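Local coordinates for exopolyphosphatase (Aquifex aeolicus, PDB 1T6C), which probably hydrolyses phosphoanhydride bonds of inorganic polyphosphate or guanosine pentaphosphate, as a calcium-binding Ppx/GppA phosphatase with an actin-like fold, at residues A[18-22]-A[46-50]; A[191-196]-A[279-283]; A[221-227]-A[263-267]; A[234-240]-A[292-298]; A[255-259]-A[271-275]. The contacts are given in a common frame with arbitrary orientation. Residue numbers count along the deposited sequence, not the author numbering.

Contact 1 of 5, residues A[18-22]-A[46-50]; sequences DIGSY and TSLGT
Ile19 (chi1 m, chi2 t) ends strand 12-19 and lays CG2 on Leu48 CD1 at 3.6 Å; Leu48 reaches it with an off-well chi1 of -95° and chi2 t. Tyr22 (chi1 t) points its CA-CB bond away from 46-50, yet CD1 comes obliquely to 4.2 Å from Ser47 OG (chi1 m). Thr46 (p) hydrogen-bonds through OG1 to Thr66 of helix 60-79 and to a water (2.9 Å); this water donates to Gly20 O (2.8 Å) and accepts from Leu48 N (2.9 Å). The touching parts run 83° apart. Ser47 has positive phi (49/52) and starts a type I turn to Thr50, whose OG1 (m) donates to Ser47 O at 2.6 Å. Gly49 N donates to Ser21 O (2.9 Å), while Thr46 N (2.9 Å) and Ser47 N (3.0 Å) share Tyr22 O. A CB on Gly49 would strike Ser21 CB. The loop from strand 12-19 to strand 23-32 is the first beta-hairpin turn of an actin-like domain, probably a phosphate-binding loop as in relatives.

Contact 2 of 5, residues A[191-196]-A[279-283]; sequences FFEFLE and GIFLK
Two helices pack obliquely at a buried interface in the part of the fold that carries the calcium site: 191-196 of helix 185-199 crosses 279-283 of helix 274-288 at -55°, with the segment axes 10.2 Å apart at closest approach and Leu195 CA 6.9 Å from Lys283 CA. Gly279 lets the aromatic side chains come close to the backbone: the edge of the Phe191 ring (chi1 t) brings CE2 to 3.8 Å from Gly279 CA, where a CB would clash, and the edge of Phe192 (chi1 m) brings CE1 to 3.6 Å from Gly279 O. This is helix-on-helix packing beside the sheet of an actin-like domain, with Ile280 also touching Thr150 and Tyr152 of strand 149-156. Leu195 (m, t) points toward the partner helix and sets CD2 4.2 Å from Ile280 CG1. Lys283 (t, p, p, t) folds its chain along Leu195 CB (CG at 3.8 Å) and Phe192 CD1 (CE at 3.7 Å). Its NZ forms a salt bridge with Glu196 OE1 at 3.2 Å and another with Glu286.

Contact 3 of 5, residues A[221-227]-A[263-267]; sequences ALEYNVY and FRQVE
A single glutamine side chain bridges a helix end and a separate turn: Gln265 (chi1 m, chi2 off-well at 101°) points toward 221-227 and donates from NE2 to Val226 O at 3.0 Å. The same NE2 donates to a water at 3.3 Å, which in turn donates to Leu222 O (2.9 Å) and, weakly, to Asn225 OD1 (3.3 Å). Leu222 CA is 6.9 Å from Gln265 CA. Leu222 (m, t) fills the apolar side, with CD2 at 3.7 Å from Phe263 CB and CD1 at 4.2 Å from Val266 CG2; Trp247 and Phe251 of helix 241-251 also touch it. Tyr227 (chi1 t) turns its ring edge to Gln265 CG and places OH 3.9 Å from Arg264 CD. Residues 263-266 form a type I turn, closed by Val266 N to Phe263 O at 3.0 Å. Helix 214-223 stops where Asn225 takes positive phi (57/44), with Val226 N donating to Ala221 O (2.9 Å) and Asn225 N weakly to Leu222 O (3.3 Å), the paired bonds of a Schellman motif.

Contact 4 of 5, residues A[234-240]-A[292-298]; sequences VHGKVLT and CLIVSDW
Leu239 and Val295 form the apolar centre, with Leu239 CD1 (chi1 m, chi2 t) 3.8 Å from Val295 CG2 (chi1 t). Leu293 (p, p) lies on the same face as Leu239 and brings CD1 to 4.1 Å from Leu239 CB, while Val234 CG1 (chi1 t) meets Val295 CG1 at 4.0 Å. The other face carries Val238, Thr240, Cys292 and Ile294; there Val238 CG1 is 3.7 Å from Cys292 CB. The strand segments 238-240 and 292-296 run antiparallel, 152° apart in direction and 4.6 Å between axes. Leu239 and Leu293 are a hydrogen-bonded pair, with N-to-O bonds of 2.9 Å both ways, flanked by non-hydrogen-bonded pairs Val238-Ile294 (CA-CA 4.5 Å) and Thr240-Cys292 (4.0 Å). Beyond these, Gly236 and Lys237 together face Val295 in a G1 beta bulge: Gly236 N donates to Val295 O and Val295 N to Lys237 O, both 2.8 Å. Gly236 (88/-4) also serves the type II turn from Val234 to Lys237. At the polar end His235 (chi1 t) lays its ring edge 3.0 Å from Asp297 N, measured from CD2, and its NE2 bonds Ser133; Asp297 OD2 bonds Tyr229. Strand 238-240 is an edge strand of a six-stranded sheet, with 292-296 between it and 208-212. Helix 214-223 covers the Leu239 face through Ile216, and helix 119-133 packs on Ser296 and Trp298.

Contact 5 of 5, residues A[255-259]-A[271-275]; sequences PSEER and AKVIL
The segment 255-259 enters helix 256-262 from Pro255 (phi/psi -58/145), with Glu258 N donating to Pro255 O at 2.9 Å and Arg259 N to Ser256 O at 3.1 Å. Opposite it, 271-273 have helical backbone angles without the regular bonds and lead into helix 274-288. The closest CA atoms belong to Ser256 and Lys272, 4.7 Å apart, so the backbones come close, small CB atoms between them: Ser256 CB lies 3.6 Å from Lys272 CA, and Ser256 O lies 3.6 Å from Ala271 CB. Ser256 (chi1 p) turns its hydroxyl to Asp181, to which OG is hydrogen-bonded. These segments flank the connection between two successive helices of the actin-like fold, and an arginine ties its ends together by binding backbone carbonyls. Arg259 (m, t, t) extends toward 271-275; NH1 donates to Ala271 O at 2.8 Å and weakly to Lys272 O at 3.1 Å, both carbonyls lying at the guanidinium edge. A water accepts from Arg259 NH2 (2.9 Å) and donates to Lys272 O (3.3 Å), while NE is bound by the carbonyl of Ile254. Leu275 (t, p) brings CB to 4.0 Å from Arg259 NH1 and packs on Phe248 and Phe251 of helix 241-251.

In the fold
Contact 1 closes before the others open and belongs to the five-stranded sheet; its centre lies about 23 to 28 Å from theirs, and it touches none of them. The remaining four interlock around the six-stranded sheet and its helices. Contacts 2 and 5 both use helix 274-288, with centres about 18 Å apart, and contact 2 meets contact 4 where Phe281 packs on Leu293. Contact 3 stands between contacts 4 and 5, its centre about 14 Å from each, touching the first through Tyr224 and Val238 and the second through Val266 and Ala271. Along the chain contacts 3 and 4 cross, as do 3 and 5, which knits this half of the actin-like fold together.

Contact 1 of 5, residues A[18-22]-A[46-50]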
# COMPACT_ATOMS: atom_id res chain seq x y z
N ASP A 18 -7.91 1.75 8.72
CA ASP A 18 -7.55 2.56 7.57
C ASP A 18 -8.78 2.79 6.70
O ASP A 18 -9.42 1.85 6.27
CB ASP A 18 -6.34 2.05 6.81
CG ASP A 18 -6.56 0.77 6.18
OD1 ASP A 18 -6.75 -0.23 6.93
OD2 ASP A 18 -6.53 0.64 4.93
N ILE A 19 -9.08 4.06 6.50
CA ILE A 19 -10.21 4.49 5.71
C ILE A 19 -9.65 5.03 4.41
O ILE A 19 -8.96 6.05 4.40
CB ILE A 19 -10.99 5.60 6.47
CG1 ILE A 19 -11.54 5.08 7.80
CG2 ILE A 19 -12.07 6.20 5.56
CD1 ILE A 19 -12.18 6.15 8.63
N GLY A 20 -9.96 4.37 3.31
CA GLY A 20 -9.58 4.84 1.99
C GLY A 20 -10.79 5.19 1.16
O GLY A 20 -11.91 5.15 1.64
N SER A 21 -10.54 5.50 -0.11
CA SER A 21 -11.61 5.88 -1.04
C SER A 21 -12.44 4.68 -1.47
O SER A 21 -13.54 4.87 -2.00
CB SER A 21 -11.05 6.64 -2.26
OG SER A 21 -10.04 5.92 -2.89
N TYR A 22 -11.95 3.46 -1.25
CA TYR A 22 -12.66 2.25 -1.66
C TYR A 22 -13.10 1.39 -0.48
O TYR A 22 -14.24 1.00 -0.38
CB TYR A 22 -11.75 1.44 -2.58
CG TYR A 22 -12.40 0.27 -3.27
CD1 TYR A 22 -13.46 0.47 -4.16
CD2 TYR A 22 -11.94 -1.03 -3.08
CE1 TYR A 22 -14.04 -0.61 -4.81
CE2 TYR A 22 -12.52 -2.10 -3.73
CZ TYR A 22 -13.57 -1.88 -4.59
OH TYR A 22 -14.15 -2.95 -5.23
N THR A 46 -16.79 0.57 0.99
CA THR A 46 -17.81 1.61 1.12
C THR A 46 -17.73 2.72 0.08
O THR A 46 -18.56 3.60 0.08
CB THR A 46 -17.81 2.24 2.53
OG1 THR A 46 -16.62 3.00 2.73
CG2 THR A 46 -17.85 1.18 3.63
N SER A 47 -16.71 2.69 -0.76
CA SER A 47 -16.57 3.60 -1.89
C SER A 47 -16.76 5.06 -1.50
O SER A 47 -17.55 5.78 -2.13
CB SER A 47 -17.53 3.20 -3.02
OG SER A 47 -17.38 1.82 -3.32
N LEU A 48 -16.03 5.51 -0.48
CA LEU A 48 -16.13 6.91 -0.06
C LEU A 48 -15.71 7.92 -1.14
O LEU A 48 -16.12 9.07 -1.11
CB LEU A 48 -15.27 7.18 1.19
CG LEU A 48 -15.94 7.11 2.55
CD1 LEU A 48 -14.86 7.35 3.61
CD2 LEU A 48 -17.08 8.12 2.76
N GLY A 49 -14.86 7.50 -2.06
CA GLY A 49 -14.43 8.37 -3.15
C GLY A 49 -15.48 8.59 -4.22
O GLY A 49 -15.23 9.33 -5.18
N THR A 50 -16.65 7.96 -4.09
CA THR A 50 -17.70 8.08 -5.10
C THR A 50 -18.06 9.53 -5.32
O THR A 50 -18.49 10.23 -4.40
CB THR A 50 -18.95 7.29 -4.68
OG1 THR A 50 -18.61 5.91 -4.53
CG2 THR A 50 -19.99 7.28 -5.81
O HOH W 1 -14.31 3.87 1.13

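Contact 2 of 5, residues A[191-196]-A[279-283]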
# COMPACT_ATOMS: atom_id res chain seq x y z
N PHE A 191 6.13 5.76 -21.54
CA PHE A 191 5.91 5.45 -20.13
C PHE A 191 7.26 5.38 -19.41
O PHE A 191 7.44 6.01 -18.36
CB PHE A 191 5.11 4.15 -20.06
CG PHE A 191 5.17 3.42 -18.75
CD1 PHE A 191 4.35 3.79 -17.70
CD2 PHE A 191 5.97 2.29 -18.60
CE1 PHE A 191 4.39 3.08 -16.52
CE2 PHE A 191 5.98 1.58 -17.44
CZ PHE A 191 5.20 1.97 -16.40
N PHE A 192 8.21 4.64 -19.96
CA PHE A 192 9.52 4.58 -19.31
C PHE A 192 10.31 5.89 -19.35
O PHE A 192 11.05 6.19 -18.41
CB PHE A 192 10.35 3.40 -19.86
CG PHE A 192 9.94 2.04 -19.32
CD1 PHE A 192 9.93 1.81 -17.95
CD2 PHE A 192 9.58 1.00 -20.15
CE1 PHE A 192 9.56 0.56 -17.42
CE2 PHE A 192 9.19 -0.25 -19.62
CZ PHE A 192 9.19 -0.45 -18.26
N GLU A 193 10.21 6.66 -20.42
CA GLU A 193 10.83 7.97 -20.46
C GLU A 193 10.31 8.83 -19.31
O GLU A 193 11.07 9.57 -18.68
CB GLU A 193 10.55 8.66 -21.80
CG GLU A 193 11.21 8.05 -23.02
CD GLU A 193 10.75 8.66 -24.36
OE1 GLU A 193 9.77 9.45 -24.39
OE2 GLU A 193 11.38 8.36 -25.39
N PHE A 194 9.00 8.77 -19.07
CA PHE A 194 8.40 9.55 -18.00
C PHE A 194 8.93 9.06 -16.66
O PHE A 194 9.28 9.87 -15.79
CB PHE A 194 6.86 9.46 -18.05
CG PHE A 194 6.21 9.91 -16.78
CD1 PHE A 194 6.13 11.26 -16.48
CD2 PHE A 194 5.77 9.00 -15.85
CE1 PHE A 194 5.58 11.69 -15.29
CE2 PHE A 194 5.22 9.42 -14.64
CZ PHE A 194 5.10 10.77 -14.38
N LEU A 195 9.00 7.75 -16.47
CA LEU A 195 9.44 7.23 -15.19
C LEU A 195 10.91 7.57 -14.96
O LEU A 195 11.28 7.89 -13.84
CB LEU A 195 9.20 5.73 -15.11
CG LEU A 195 7.80 5.23 -14.90
CD1 LEU A 195 7.78 3.73 -14.89
CD2 LEU A 195 7.20 5.80 -13.62
N GLU A 196 11.72 7.62 -16.01
CA GLU A 196 13.14 8.01 -15.89
C GLU A 196 13.21 9.46 -15.38
O GLU A 196 13.97 9.75 -14.47
CB GLU A 196 13.83 7.88 -17.25
CG GLU A 196 15.28 8.35 -17.27
CD GLU A 196 16.27 7.22 -17.14
OE1 GLU A 196 16.14 6.18 -17.86
OE2 GLU A 196 17.20 7.38 -16.32
N GLY A 279 6.27 -1.84 -14.18
CA GLY A 279 7.22 -0.88 -14.76
C GLY A 279 7.84 0.06 -13.75
O GLY A 279 9.05 0.38 -13.85
N ILE A 280 7.06 0.49 -12.76
CA ILE A 280 7.57 1.35 -11.72
C ILE A 280 8.70 0.64 -11.00
O ILE A 280 9.74 1.23 -10.76
CB ILE A 280 6.46 1.76 -10.69
CG1 ILE A 280 5.48 2.73 -11.33
CG2 ILE A 280 7.13 2.35 -9.42
CD1 ILE A 280 4.28 3.02 -10.44
N PHE A 281 8.50 -0.61 -10.64
CA PHE A 281 9.55 -1.35 -9.92
C PHE A 281 10.73 -1.65 -10.80
O PHE A 281 11.87 -1.58 -10.33
CB PHE A 281 8.99 -2.63 -9.33
CG PHE A 281 8.12 -2.38 -8.13
CD1 PHE A 281 6.74 -2.32 -8.26
CD2 PHE A 281 8.68 -2.11 -6.90
CE1 PHE A 281 5.96 -2.03 -7.16
CE2 PHE A 281 7.88 -1.80 -5.80
CZ PHE A 281 6.55 -1.78 -5.94
N LEU A 282 10.50 -1.94 -12.07
CA LEU A 282 11.60 -2.28 -13.01
C LEU A 282 12.49 -1.04 -13.18
O LEU A 282 13.72 -1.09 -13.01
CB LEU A 282 11.02 -2.76 -14.34
CG LEU A 282 12.05 -3.21 -15.37
CD1 LEU A 282 12.69 -4.53 -14.89
CD2 LEU A 282 11.34 -3.35 -16.71
N LYS A 283 11.87 0.10 -13.51
CA LYS A 283 12.61 1.35 -13.66
C LYS A 283 13.28 1.79 -12.35
O LYS A 283 14.37 2.34 -12.37
CB LYS A 283 11.74 2.45 -14.31
CG LYS A 283 12.46 3.77 -14.59
CD LYS A 283 13.62 3.68 -15.59
CE LYS A 283 13.17 3.39 -17.01
NZ LYS A 283 14.34 3.57 -17.97

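Contact 3 of 5, residues A[221-227]-A[263-267]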
# COMPACT_ATOMS: atom_id res chain seq x y z
N ALA A 221 4.30 -13.83 -6.01
CA ALA A 221 3.50 -15.05 -6.08
C ALA A 221 3.62 -15.69 -7.46
O ALA A 221 3.71 -16.90 -7.57
CB ALA A 221 2.03 -14.75 -5.77
N LEU A 222 3.60 -14.90 -8.52
CA LEU A 222 3.78 -15.44 -9.87
C LEU A 222 5.16 -16.07 -10.06
O LEU A 222 5.28 -17.24 -10.51
CB LEU A 222 3.52 -14.33 -10.91
CG LEU A 222 2.10 -13.79 -11.02
CD1 LEU A 222 2.06 -12.58 -11.93
CD2 LEU A 222 1.15 -14.86 -11.54
N GLU A 223 6.21 -15.34 -9.66
CA GLU A 223 7.59 -15.82 -9.85
C GLU A 223 7.86 -17.14 -9.13
O GLU A 223 8.47 -18.05 -9.69
CB GLU A 223 8.59 -14.76 -9.42
CG GLU A 223 10.04 -15.20 -9.52
CD GLU A 223 10.48 -15.54 -10.93
OE1 GLU A 223 9.86 -15.06 -11.91
OE2 GLU A 223 11.45 -16.29 -11.06
N TYR A 224 7.32 -17.25 -7.92
CA TYR A 224 7.59 -18.36 -7.04
C TYR A 224 6.48 -19.40 -7.00
O TYR A 224 6.53 -20.31 -6.17
CB TYR A 224 7.96 -17.84 -5.65
CG TYR A 224 9.30 -17.14 -5.71
CD1 TYR A 224 10.47 -17.87 -5.93
CD2 TYR A 224 9.41 -15.74 -5.67
CE1 TYR A 224 11.71 -17.23 -6.02
CE2 TYR A 224 10.65 -15.11 -5.76
CZ TYR A 224 11.79 -15.85 -5.93
OH TYR A 224 13.02 -15.25 -6.06
N ASN A 225 5.52 -19.31 -7.92
CA ASN A 225 4.47 -20.34 -8.06
C ASN A 225 3.69 -20.55 -6.79
O ASN A 225 3.42 -21.68 -6.39
CB ASN A 225 5.08 -21.68 -8.51
CG ASN A 225 5.83 -21.56 -9.79
OD1 ASN A 225 5.28 -21.12 -10.78
ND2 ASN A 225 7.11 -21.96 -9.79
N VAL A 226 3.33 -19.42 -6.17
CA VAL A 226 2.55 -19.42 -4.93
C VAL A 226 1.08 -19.25 -5.30
O VAL A 226 0.61 -18.20 -5.80
CB VAL A 226 2.95 -18.27 -3.99
CG1 VAL A 226 2.15 -18.37 -2.69
CG2 VAL A 226 4.46 -18.36 -3.68
N TYR A 227 0.32 -20.33 -5.04
CA TYR A 227 -1.10 -20.31 -5.31
C TYR A 227 -1.77 -21.36 -4.42
O TYR A 227 -1.36 -22.51 -4.45
CB TYR A 227 -1.37 -20.69 -6.75
CG TYR A 227 -2.82 -20.89 -7.06
CD1 TYR A 227 -3.66 -19.81 -7.31
CD2 TYR A 227 -3.37 -22.16 -7.06
CE1 TYR A 227 -4.99 -20.01 -7.57
CE2 TYR A 227 -4.72 -22.35 -7.33
CZ TYR A 227 -5.51 -21.30 -7.58
OH TYR A 227 -6.86 -21.51 -7.83
N PHE A 263 -2.97 -16.02 -15.66
CA PHE A 263 -2.23 -15.98 -14.39
C PHE A 263 -3.24 -15.74 -13.27
O PHE A 263 -3.58 -14.60 -12.96
CB PHE A 263 -1.16 -14.88 -14.43
CG PHE A 263 -0.08 -15.15 -15.44
CD1 PHE A 263 0.00 -14.39 -16.62
CD2 PHE A 263 0.82 -16.16 -15.25
CE1 PHE A 263 1.00 -14.66 -17.55
CE2 PHE A 263 1.85 -16.41 -16.17
CZ PHE A 263 1.92 -15.67 -17.33
N ARG A 264 -3.68 -16.84 -12.65
CA ARG A 264 -4.76 -16.84 -11.67
C ARG A 264 -4.57 -15.89 -10.50
O ARG A 264 -5.54 -15.38 -9.96
CB ARG A 264 -4.91 -18.24 -11.09
CG ARG A 264 -5.50 -19.22 -12.02
CD ARG A 264 -5.69 -20.59 -11.40
NE ARG A 264 -5.95 -21.50 -12.51
CZ ARG A 264 -7.12 -21.63 -13.10
NH1 ARG A 264 -8.18 -20.98 -12.63
NH2 ARG A 264 -7.23 -22.47 -14.12
N GLN A 265 -3.33 -15.64 -10.13
CA GLN A 265 -3.04 -14.78 -8.98
C GLN A 265 -3.34 -13.31 -9.24
O GLN A 265 -3.56 -12.54 -8.30
CB GLN A 265 -1.59 -14.96 -8.55
CG GLN A 265 -1.29 -16.38 -8.10
CD GLN A 265 -0.58 -17.20 -9.16
OE1 GLN A 265 -0.94 -17.17 -10.36
NE2 GLN A 265 0.49 -17.90 -8.74
N VAL A 266 -3.38 -12.93 -10.52
CA VAL A 266 -3.77 -11.56 -10.88
C VAL A 266 -5.25 -11.31 -10.63
O VAL A 266 -6.09 -11.95 -11.25
CB VAL A 266 -3.43 -11.27 -12.38
CG1 VAL A 266 -3.79 -9.85 -12.75
CG2 VAL A 266 -1.92 -11.53 -12.60
N GLU A 267 -5.57 -10.39 -9.72
CA GLU A 267 -6.97 -10.01 -9.53
C GLU A 267 -7.52 -9.32 -10.76
O GLU A 267 -6.86 -8.44 -11.31
CB GLU A 267 -7.13 -9.07 -8.35
CG GLU A 267 -6.86 -9.74 -7.02
CD GLU A 267 -6.82 -8.75 -5.88
OE1 GLU A 267 -7.02 -7.52 -6.09
OE2 GLU A 267 -6.58 -9.22 -4.75
O HOH W 2 2.89 -18.78 -10.75

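Contact 4 of 5, residues A[234-240]-A[292-298]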
# COMPACT_ATOMS: atom_id res chain seq x y z
N VAL A 234 5.54 -15.54 0.44
CA VAL A 234 5.87 -14.38 -0.37
C VAL A 234 6.70 -13.37 0.39
O VAL A 234 7.63 -12.79 -0.16
CB VAL A 234 4.57 -13.73 -0.92
CG1 VAL A 234 4.80 -12.33 -1.50
CG2 VAL A 234 3.95 -14.64 -1.99
N HIS A 235 6.38 -13.14 1.64
CA HIS A 235 7.11 -12.16 2.44
C HIS A 235 8.57 -12.54 2.57
O HIS A 235 8.89 -13.64 2.98
CB HIS A 235 6.49 -12.10 3.82
CG HIS A 235 7.00 -10.97 4.65
ND1 HIS A 235 7.89 -11.14 5.68
CD2 HIS A 235 6.73 -9.65 4.59
CE1 HIS A 235 8.15 -9.96 6.22
NE2 HIS A 235 7.45 -9.05 5.58
N GLY A 236 9.46 -11.62 2.23
CA GLY A 236 10.88 -11.85 2.28
C GLY A 236 11.48 -12.45 1.02
O GLY A 236 12.69 -12.57 0.94
N LYS A 237 10.67 -12.78 0.02
CA LYS A 237 11.20 -13.26 -1.25
C LYS A 237 11.98 -12.14 -1.96
O LYS A 237 11.62 -10.96 -1.87
CB LYS A 237 10.07 -13.75 -2.16
CG LYS A 237 9.46 -15.07 -1.78
CD LYS A 237 10.50 -16.21 -1.81
CE LYS A 237 9.86 -17.59 -1.91
NZ LYS A 237 9.48 -18.04 -0.54
N VAL A 238 13.03 -12.52 -2.67
CA VAL A 238 13.77 -11.60 -3.53
C VAL A 238 13.24 -11.64 -4.96
O VAL A 238 12.91 -12.72 -5.49
CB VAL A 238 15.25 -11.96 -3.53
CG1 VAL A 238 16.01 -11.13 -4.54
CG2 VAL A 238 15.78 -11.81 -2.14
N LEU A 239 13.19 -10.47 -5.60
CA LEU A 239 12.96 -10.38 -7.03
C LEU A 239 14.09 -9.59 -7.66
O LEU A 239 14.39 -8.47 -7.23
CB LEU A 239 11.63 -9.69 -7.33
CG LEU A 239 10.37 -10.50 -6.99
CD1 LEU A 239 9.12 -9.63 -7.14
CD2 LEU A 239 10.25 -11.71 -7.83
N THR A 240 14.70 -10.17 -8.69
CA THR A 240 15.79 -9.49 -9.37
C THR A 240 15.26 -8.62 -10.47
O THR A 240 14.15 -8.83 -10.94
CB THR A 240 16.80 -10.50 -9.98
OG1 THR A 240 16.16 -11.25 -11.01
CG2 THR A 240 17.22 -11.53 -8.99
N CYS A 292 18.30 -6.15 -7.33
CA CYS A 292 17.16 -6.86 -6.74
C CYS A 292 16.50 -6.06 -5.63
O CYS A 292 17.06 -5.09 -5.11
CB CYS A 292 17.57 -8.22 -6.20
SG CYS A 292 18.57 -8.11 -4.72
N LEU A 293 15.31 -6.52 -5.27
CA LEU A 293 14.61 -6.01 -4.13
C LEU A 293 14.03 -7.18 -3.33
O LEU A 293 13.97 -8.30 -3.82
CB LEU A 293 13.50 -5.05 -4.54
CG LEU A 293 12.40 -5.57 -5.47
CD1 LEU A 293 11.38 -6.48 -4.75
CD2 LEU A 293 11.68 -4.38 -6.13
N ILE A 294 13.65 -6.88 -2.10
CA ILE A 294 12.99 -7.81 -1.20
C ILE A 294 11.52 -7.41 -1.10
O ILE A 294 11.22 -6.24 -1.00
CB ILE A 294 13.66 -7.78 0.23
CG1 ILE A 294 15.17 -7.96 0.12
CG2 ILE A 294 13.08 -8.88 1.14
CD1 ILE A 294 15.92 -7.79 1.44
N VAL A 295 10.64 -8.40 -1.12
CA VAL A 295 9.19 -8.16 -1.07
C VAL A 295 8.70 -8.18 0.36
O VAL A 295 9.04 -9.04 1.14
CB VAL A 295 8.44 -9.21 -1.95
CG1 VAL A 295 6.93 -9.02 -1.89
CG2 VAL A 295 8.95 -9.11 -3.40
N SER A 296 7.86 -7.20 0.70
CA SER A 296 7.15 -7.20 1.97
C SER A 296 5.65 -7.36 1.76
O SER A 296 5.06 -6.67 0.93
CB SER A 296 7.38 -5.88 2.71
OG SER A 296 6.64 -5.89 3.92
N ASP A 297 5.06 -8.26 2.52
CA ASP A 297 3.61 -8.38 2.63
C ASP A 297 2.99 -7.34 3.55
O ASP A 297 1.79 -7.10 3.47
CB ASP A 297 3.21 -9.78 3.09
CG ASP A 297 1.72 -9.98 3.09
OD1 ASP A 297 1.12 -10.01 4.21
OD2 ASP A 297 1.08 -10.06 2.03
N TRP A 298 3.78 -6.72 4.42
CA TRP A 298 3.30 -5.71 5.35
C TRP A 298 3.59 -4.28 4.87
O TRP A 298 4.61 -4.01 4.24
CB TRP A 298 3.99 -5.92 6.69
CG TRP A 298 3.39 -7.03 7.52
CD1 TRP A 298 2.60 -8.06 7.08
CD2 TRP A 298 3.52 -7.19 8.93
NE1 TRP A 298 2.21 -8.84 8.15
CE2 TRP A 298 2.78 -8.33 9.29
CE3 TRP A 298 4.16 -6.46 9.94
CZ2 TRP A 298 2.66 -8.77 10.61
CZ3 TRP A 298 4.04 -6.90 11.27
CH2 TRP A 298 3.32 -8.04 11.58

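Contact 5 of 5, residues A[255-259]-A[271-275]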
# COMPACT_ATOMS: atom_id res chain seq x y z
N PRO A 255 -3.45 -9.01 -23.56
CA PRO A 255 -4.55 -8.09 -23.35
C PRO A 255 -5.08 -8.20 -21.92
O PRO A 255 -5.11 -9.27 -21.34
CB PRO A 255 -5.60 -8.57 -24.35
CG PRO A 255 -4.89 -9.41 -25.34
CD PRO A 255 -3.75 -10.00 -24.61
N SER A 256 -5.51 -7.08 -21.36
CA SER A 256 -5.87 -7.03 -19.94
C SER A 256 -6.89 -8.08 -19.54
O SER A 256 -6.76 -8.70 -18.49
CB SER A 256 -6.36 -5.64 -19.52
OG SER A 256 -7.55 -5.26 -20.18
N GLU A 257 -7.90 -8.30 -20.39
CA GLU A 257 -8.97 -9.24 -20.08
C GLU A 257 -8.51 -10.69 -20.01
O GLU A 257 -9.18 -11.52 -19.39
CB GLU A 257 -10.12 -9.13 -21.09
CG GLU A 257 -10.59 -7.72 -21.38
CD GLU A 257 -10.03 -7.13 -22.67
OE1 GLU A 257 -8.82 -7.36 -22.95
OE2 GLU A 257 -10.79 -6.45 -23.39
N GLU A 258 -7.33 -10.99 -20.58
CA GLU A 258 -6.76 -12.33 -20.58
C GLU A 258 -5.80 -12.54 -19.42
O GLU A 258 -5.48 -13.66 -19.08
CB GLU A 258 -6.04 -12.52 -21.93
CG GLU A 258 -5.29 -13.80 -22.12
CD GLU A 258 -6.14 -15.05 -22.18
OE1 GLU A 258 -7.39 -14.95 -22.32
OE2 GLU A 258 -5.52 -16.14 -22.06
N ARG A 259 -5.34 -11.46 -18.78
CA ARG A 259 -4.27 -11.58 -17.81
C ARG A 259 -4.67 -12.46 -16.61
O ARG A 259 -3.87 -13.28 -16.20
CB ARG A 259 -3.79 -10.21 -17.35
CG ARG A 259 -3.05 -9.48 -18.42
CD ARG A 259 -2.64 -8.08 -18.02
NE ARG A 259 -1.98 -7.41 -19.14
CZ ARG A 259 -1.77 -6.10 -19.22
NH1 ARG A 259 -2.13 -5.31 -18.21
NH2 ARG A 259 -1.16 -5.58 -20.28
N ALA A 271 -5.99 -6.21 -13.26
CA ALA A 271 -5.39 -6.82 -14.45
C ALA A 271 -4.89 -5.78 -15.46
O ALA A 271 -3.79 -5.94 -16.01
CB ALA A 271 -6.38 -7.77 -15.08
N LYS A 272 -5.66 -4.72 -15.70
CA LYS A 272 -5.22 -3.70 -16.67
C LYS A 272 -4.03 -2.87 -16.16
O LYS A 272 -3.04 -2.67 -16.88
CB LYS A 272 -6.38 -2.81 -17.08
CG LYS A 272 -6.07 -1.90 -18.25
CD LYS A 272 -7.34 -1.65 -19.03
CE LYS A 272 -7.37 -0.29 -19.55
NZ LYS A 272 -8.62 -0.11 -20.32
N VAL A 273 -4.10 -2.44 -14.91
CA VAL A 273 -3.02 -1.61 -14.36
C VAL A 273 -1.75 -2.30 -13.89
O VAL A 273 -0.76 -1.60 -13.63
CB VAL A 273 -3.53 -0.71 -13.20
CG1 VAL A 273 -4.70 0.14 -13.66
CG2 VAL A 273 -3.88 -1.56 -11.98
N ILE A 274 -1.73 -3.63 -13.80
CA ILE A 274 -0.56 -4.32 -13.26
C ILE A 274 0.67 -4.04 -14.08
O ILE A 274 1.75 -3.94 -13.49
CB ILE A 274 -0.81 -5.85 -13.08
CG1 ILE A 274 0.32 -6.42 -12.19
CG2 ILE A 274 -0.98 -6.56 -14.41
CD1 ILE A 274 0.07 -7.85 -11.83
N LEU A 275 0.55 -3.86 -15.40
CA LEU A 275 1.76 -3.64 -16.21
C LEU A 275 2.50 -2.35 -15.79
O LEU A 275 3.72 -2.32 -15.61
CB LEU A 275 1.41 -3.61 -17.71
CG LEU A 275 2.60 -3.46 -18.65
CD1 LEU A 275 3.51 -4.71 -18.59
CD2 LEU A 275 2.13 -3.18 -20.08
O HOH W 3 -1.28 -2.78 -19.61